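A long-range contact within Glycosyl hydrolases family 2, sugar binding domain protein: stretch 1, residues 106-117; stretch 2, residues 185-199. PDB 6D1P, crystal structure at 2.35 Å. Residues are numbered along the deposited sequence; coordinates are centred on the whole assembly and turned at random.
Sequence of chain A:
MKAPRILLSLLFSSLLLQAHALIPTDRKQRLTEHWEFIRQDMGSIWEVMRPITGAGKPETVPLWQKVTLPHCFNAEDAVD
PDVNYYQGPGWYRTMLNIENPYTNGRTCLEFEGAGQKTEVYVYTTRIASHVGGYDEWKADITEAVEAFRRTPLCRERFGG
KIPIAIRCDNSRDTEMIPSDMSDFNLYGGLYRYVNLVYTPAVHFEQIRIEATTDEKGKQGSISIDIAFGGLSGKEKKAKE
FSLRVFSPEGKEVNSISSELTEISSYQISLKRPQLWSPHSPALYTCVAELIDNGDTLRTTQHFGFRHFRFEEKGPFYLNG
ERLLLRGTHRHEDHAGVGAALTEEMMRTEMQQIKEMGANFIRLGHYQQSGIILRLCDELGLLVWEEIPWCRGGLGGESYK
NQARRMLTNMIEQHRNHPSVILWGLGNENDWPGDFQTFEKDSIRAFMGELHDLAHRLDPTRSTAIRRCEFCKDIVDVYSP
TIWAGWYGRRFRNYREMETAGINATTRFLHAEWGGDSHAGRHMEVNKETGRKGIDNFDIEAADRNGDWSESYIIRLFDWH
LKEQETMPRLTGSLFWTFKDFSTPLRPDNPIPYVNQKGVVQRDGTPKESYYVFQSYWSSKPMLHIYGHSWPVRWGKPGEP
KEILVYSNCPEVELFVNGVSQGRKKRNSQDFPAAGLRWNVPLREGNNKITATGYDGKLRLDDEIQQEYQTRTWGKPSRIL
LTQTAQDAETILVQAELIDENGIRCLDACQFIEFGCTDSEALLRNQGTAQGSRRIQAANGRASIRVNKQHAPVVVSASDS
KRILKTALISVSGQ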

# COMPACT_ATOMS: atom_id res chain seq x y z
N ARG A 106 17.26 -3.23 -35.83
CA ARG A 106 16.31 -2.59 -34.94
C ARG A 106 16.20 -3.37 -33.64
O ARG A 106 16.27 -4.61 -33.64
N THR A 107 16.08 -2.64 -32.53
CA THR A 107 16.06 -3.23 -31.20
C THR A 107 14.73 -2.92 -30.55
O THR A 107 14.33 -1.76 -30.45
N CYS A 108 14.05 -3.97 -30.08
CA CYS A 108 12.75 -3.85 -29.45
C CYS A 108 12.72 -4.55 -28.11
O CYS A 108 13.28 -5.65 -27.95
N LEU A 109 12.05 -3.93 -27.15
CA LEU A 109 11.58 -4.64 -25.98
C LEU A 109 10.22 -5.23 -26.33
O LEU A 109 9.33 -4.53 -26.81
N GLU A 110 10.10 -6.53 -26.14
CA GLU A 110 8.87 -7.26 -26.43
C GLU A 110 8.21 -7.61 -25.11
O GLU A 110 8.87 -8.09 -24.18
N PHE A 111 6.89 -7.38 -25.03
CA PHE A 111 6.11 -7.64 -23.83
C PHE A 111 5.10 -8.73 -24.14
O PHE A 111 4.17 -8.51 -24.92
N GLU A 112 5.28 -9.90 -23.54
CA GLU A 112 4.29 -10.96 -23.71
C GLU A 112 3.05 -10.69 -22.88
O GLU A 112 2.01 -11.32 -23.12
N GLY A 113 3.13 -9.76 -21.93
CA GLY A 113 1.96 -9.35 -21.18
C GLY A 113 2.32 -8.51 -19.98
O GLY A 113 3.21 -8.89 -19.21
N ALA A 114 1.65 -7.38 -19.79
CA ALA A 114 1.87 -6.55 -18.61
C ALA A 114 0.58 -5.82 -18.29
O ALA A 114 -0.11 -5.36 -19.20
N GLY A 115 0.26 -5.71 -17.00
CA GLY A 115 -0.99 -5.11 -16.56
C GLY A 115 -0.82 -3.83 -15.77
O GLY A 115 0.19 -3.64 -15.07
N GLN A 116 -1.79 -2.93 -15.90
CA GLN A 116 -2.80 -2.98 -16.95
C GLN A 116 -2.41 -1.97 -18.03
O GLN A 116 -2.45 -2.26 -19.22
N LYS A 117 -2.00 -0.78 -17.59
CA LYS A 117 -1.42 0.23 -18.46
C LYS A 117 0.09 0.24 -18.25
O LYS A 117 0.57 0.08 -17.12
N ASN A 185 -8.74 -11.02 -10.20
CA ASN A 185 -7.96 -9.79 -9.99
C ASN A 185 -7.52 -9.24 -11.34
O ASN A 185 -7.16 -10.00 -12.24
N LEU A 186 -7.57 -7.91 -11.47
CA LEU A 186 -6.90 -7.18 -12.55
C LEU A 186 -5.48 -6.94 -12.07
O LEU A 186 -5.16 -5.90 -11.48
N TYR A 187 -4.62 -7.92 -12.34
CA TYR A 187 -3.27 -7.94 -11.81
C TYR A 187 -2.41 -6.82 -12.39
O TYR A 187 -2.61 -6.37 -13.51
N GLY A 188 -1.42 -6.39 -11.62
CA GLY A 188 -0.48 -5.36 -12.05
C GLY A 188 0.93 -5.90 -12.17
O GLY A 188 1.32 -6.84 -11.47
N GLY A 189 1.70 -5.31 -13.09
CA GLY A 189 3.13 -5.52 -13.19
C GLY A 189 3.53 -6.27 -14.45
O GLY A 189 2.72 -6.56 -15.33
N LEU A 190 4.83 -6.58 -14.52
CA LEU A 190 5.43 -7.29 -15.66
C LEU A 190 5.38 -8.79 -15.38
O LEU A 190 6.37 -9.47 -15.14
N TYR A 191 4.15 -9.29 -15.38
CA TYR A 191 3.92 -10.65 -14.95
C TYR A 191 4.08 -11.66 -16.07
O TYR A 191 3.95 -12.86 -15.83
N ARG A 192 4.37 -11.20 -17.29
CA ARG A 192 4.81 -12.09 -18.35
C ARG A 192 6.15 -11.58 -18.85
O ARG A 192 6.49 -10.41 -18.68
N TYR A 193 6.89 -12.50 -19.48
CA TYR A 193 8.26 -12.24 -19.88
C TYR A 193 8.39 -10.99 -20.73
O TYR A 193 7.55 -10.69 -21.59
N VAL A 194 9.47 -10.26 -20.48
CA VAL A 194 9.94 -9.19 -21.34
C VAL A 194 11.17 -9.70 -22.06
O VAL A 194 12.04 -10.33 -21.45
N ASN A 195 11.24 -9.44 -23.37
CA ASN A 195 12.30 -9.94 -24.24
C ASN A 195 13.02 -8.79 -24.90
O ASN A 195 12.40 -7.82 -25.35
N LEU A 196 14.35 -8.89 -24.96
CA LEU A 196 15.17 -8.03 -25.81
C LEU A 196 15.34 -8.72 -27.16
O LEU A 196 15.74 -9.89 -27.22
N VAL A 197 15.01 -8.02 -28.25
CA VAL A 197 14.90 -8.66 -29.56
C VAL A 197 15.54 -7.78 -30.62
O VAL A 197 15.23 -6.58 -30.73
N TYR A 198 16.42 -8.38 -31.42
CA TYR A 198 17.10 -7.72 -32.53
C TYR A 198 16.61 -8.29 -33.85
O TYR A 198 16.43 -9.51 -33.99
N THR A 199 16.42 -7.42 -34.84
CA THR A 199 16.01 -7.81 -36.18
C THR A 199 16.76 -6.96 -37.19
O THR A 199 17.22 -5.86 -36.87

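The most unusual feature lies where the register slips by one residue, at two glycines of the first stretch. An ideal CB on Gly 115 would fall 2.4 Å from both Tyr 187 O and Tyr 191 OH, and one on Gly 113 would fall 2.4 Å from Arg 192 CD, so neither site has room for a side chain. Beside Gly 115 the space is filled by Tyr 187 O and Tyr 191 OH, and beside Gly 113 by Arg 192 CD; Tyr 191 (chi1 p) has a CA-to-CB bond that points sideways but a ring that reaches in: Ala 114 CA lies over one ring face, and Tyr 191 OH is 3.2 Å from Gly 115 CA. After a cis peptide bond, Gln 116 (chi1 m, chi2 m) also bends inward, and its NE2 donates to Tyr 187 O at 3.1 Å.

Arg 192 (m, t, t) points toward the first stretch. Its NH1 donates to Glu 112 O at 2.9 Å, N-H...O 163°, with that oxygen near the guanidinium plane. Glu 112 (m, t) also points across; Asn 195 ND2 (Asn 195 chi1 m) donates to Glu 112 OE2 at 3.1 Å. Water 1 closes this pair by donating to Glu 112 OE2 (2.9 Å) and Asn 195 OD1 (3.1 Å). Water 2 accepts from Gly 113 N at 3.0 Å and lies 2.9 Å from Arg 192 O, placed to donate to it.

In the antiparallel ladder, alternate residues divide between two faces. Thr 107, Leu 109, Phe 111, Val 194, Leu 196 and Tyr 198 share one. There Phe 111 (m) has Val 194 CG1 over one ring face and Leu 190 CD2 at its edge, 4.0 Å from Phe 111 CE2. Leu 190 CD2 also meets Ala 114 CB at 3.7 Å. Leu 196 (t, p) extends CD1 to 3.6 Å from Thr 107 CG2 and 4.0 Å from Leu 109 CD2. On the other face, Glu 110, with chi1 off-rotamer at -111°, brings OE1 to 4.0 Å from Val 197 CG2.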

# COMPACT_ATOMS: atom_id res chain seq x y z
CB ARG A 106 14.95 -2.43 -35.62
CG ARG A 106 15.07 -1.68 -36.93
CD ARG A 106 13.82 -0.89 -37.26
NE ARG A 106 13.53 0.14 -36.26
CZ ARG A 106 14.12 1.33 -36.21
NH1 ARG A 106 15.07 1.65 -37.09
NH2 ARG A 106 13.78 2.21 -35.28
CB THR A 107 17.21 -2.70 -30.31
OG1 THR A 107 18.47 -2.91 -30.95
CG2 THR A 107 17.22 -3.43 -28.98
CB CYS A 108 11.65 -4.43 -30.33
SG CYS A 108 11.32 -3.44 -31.77
CB LEU A 109 11.47 -3.71 -24.78
CG LEU A 109 12.82 -3.15 -24.33
CD1 LEU A 109 12.62 -2.16 -23.21
CD2 LEU A 109 13.72 -4.29 -23.88
CB GLU A 110 9.17 -8.53 -27.21
CG GLU A 110 8.70 -8.52 -28.63
CD GLU A 110 8.68 -9.92 -29.22
OE1 GLU A 110 8.97 -10.88 -28.47
OE2 GLU A 110 8.37 -10.06 -30.42
CB PHE A 111 5.41 -6.37 -23.34
CG PHE A 111 6.35 -5.27 -22.98
CD1 PHE A 111 6.79 -4.39 -23.93
CD2 PHE A 111 6.79 -5.12 -21.68
CE1 PHE A 111 7.66 -3.37 -23.60
CE2 PHE A 111 7.66 -4.11 -21.33
CZ PHE A 111 8.10 -3.24 -22.29
CB GLU A 112 4.89 -12.32 -23.36
CG GLU A 112 6.12 -12.64 -24.20
CD GLU A 112 6.66 -14.05 -23.99
OE1 GLU A 112 6.10 -14.80 -23.17
OE2 GLU A 112 7.67 -14.39 -24.64
CB ALA A 114 3.00 -5.54 -18.85
CB GLN A 116 -4.20 -2.71 -16.40
CG GLN A 116 -4.69 -3.77 -15.41
CD GLN A 116 -5.14 -5.01 -16.12
OE1 GLN A 116 -5.72 -4.91 -17.19
NE2 GLN A 116 -4.88 -6.18 -15.54
CB LYS A 117 -2.00 1.62 -18.18
CG LYS A 117 -3.53 1.69 -18.08
CD LYS A 117 -4.00 3.16 -18.12
CE LYS A 117 -5.51 3.30 -18.25
NZ LYS A 117 -6.16 2.76 -17.06
CB ASN A 185 -6.73 -10.03 -9.13
CG ASN A 185 -7.06 -10.55 -7.74
OD1 ASN A 185 -6.81 -11.72 -7.42
ND2 ASN A 185 -7.59 -9.67 -6.89
CB LEU A 186 -7.61 -5.88 -12.89
CG LEU A 186 -8.82 -5.86 -13.84
CD1 LEU A 186 -9.91 -6.85 -13.43
CD2 LEU A 186 -9.41 -4.44 -13.97
CB TYR A 187 -2.63 -9.30 -12.12
CG TYR A 187 -3.01 -10.40 -11.15
CD1 TYR A 187 -2.86 -10.21 -9.79
CD2 TYR A 187 -3.52 -11.61 -11.61
CE1 TYR A 187 -3.19 -11.21 -8.89
CE2 TYR A 187 -3.85 -12.64 -10.71
CZ TYR A 187 -3.69 -12.42 -9.34
OH TYR A 187 -4.00 -13.39 -8.42
CB LEU A 190 6.85 -6.79 -15.90
CG LEU A 190 6.93 -5.28 -16.21
CD1 LEU A 190 8.34 -4.76 -16.05
CD2 LEU A 190 6.39 -4.97 -17.62
CB TYR A 191 2.53 -10.77 -14.31
CG TYR A 191 1.39 -10.06 -15.03
CD1 TYR A 191 0.94 -10.49 -16.28
CD2 TYR A 191 0.71 -8.99 -14.42
CE1 TYR A 191 -0.12 -9.86 -16.92
CE2 TYR A 191 -0.35 -8.37 -15.04
CZ TYR A 191 -0.76 -8.80 -16.30
OH TYR A 191 -1.82 -8.18 -16.93
CB ARG A 192 3.83 -12.17 -19.53
CG ARG A 192 2.53 -12.77 -19.18
CD ARG A 192 1.70 -12.94 -20.44
NE ARG A 192 0.31 -13.19 -20.10
CZ ARG A 192 -0.71 -12.89 -20.89
NH1 ARG A 192 -0.47 -12.33 -22.07
NH2 ARG A 192 -1.95 -13.14 -20.52
CB TYR A 193 8.80 -13.44 -20.65
CG TYR A 193 8.97 -14.66 -19.79
CD1 TYR A 193 9.82 -14.64 -18.68
CD2 TYR A 193 8.29 -15.85 -20.07
CE1 TYR A 193 9.98 -15.75 -17.88
CE2 TYR A 193 8.45 -16.96 -19.29
CZ TYR A 193 9.29 -16.91 -18.19
OH TYR A 193 9.44 -18.02 -17.39
CB VAL A 194 10.24 -7.91 -20.54
CG1 VAL A 194 10.65 -6.79 -21.47
CG2 VAL A 194 9.02 -7.50 -19.74
CB ASN A 195 11.73 -10.87 -25.32
CG ASN A 195 10.93 -12.00 -24.74
OD1 ASN A 195 11.39 -12.69 -23.81
ND2 ASN A 195 9.72 -12.19 -25.24
CB LEU A 196 16.52 -7.77 -25.16
CG LEU A 196 17.47 -6.84 -25.91
CD1 LEU A 196 16.87 -5.44 -26.03
CD2 LEU A 196 18.82 -6.80 -25.19
CB VAL A 197 13.44 -8.97 -29.92
CG1 VAL A 197 13.36 -9.69 -31.28
CG2 VAL A 197 12.78 -9.82 -28.84
CB TYR A 198 18.62 -7.93 -32.44
CG TYR A 198 19.29 -7.60 -31.12
CD1 TYR A 198 19.39 -6.30 -30.68
CD2 TYR A 198 19.87 -8.60 -30.35
CE1 TYR A 198 20.02 -5.98 -29.49
CE2 TYR A 198 20.51 -8.30 -29.15
CZ TYR A 198 20.58 -6.98 -28.73
OH TYR A 198 21.22 -6.64 -27.55
CB THR A 199 14.50 -7.65 -36.41
OG1 THR A 199 14.10 -6.32 -36.10
CG2 THR A 199 13.72 -8.63 -35.57
O HOH W 1 10.05 -15.46 -23.49
O HOH W 2 5.52 -8.54 -20.68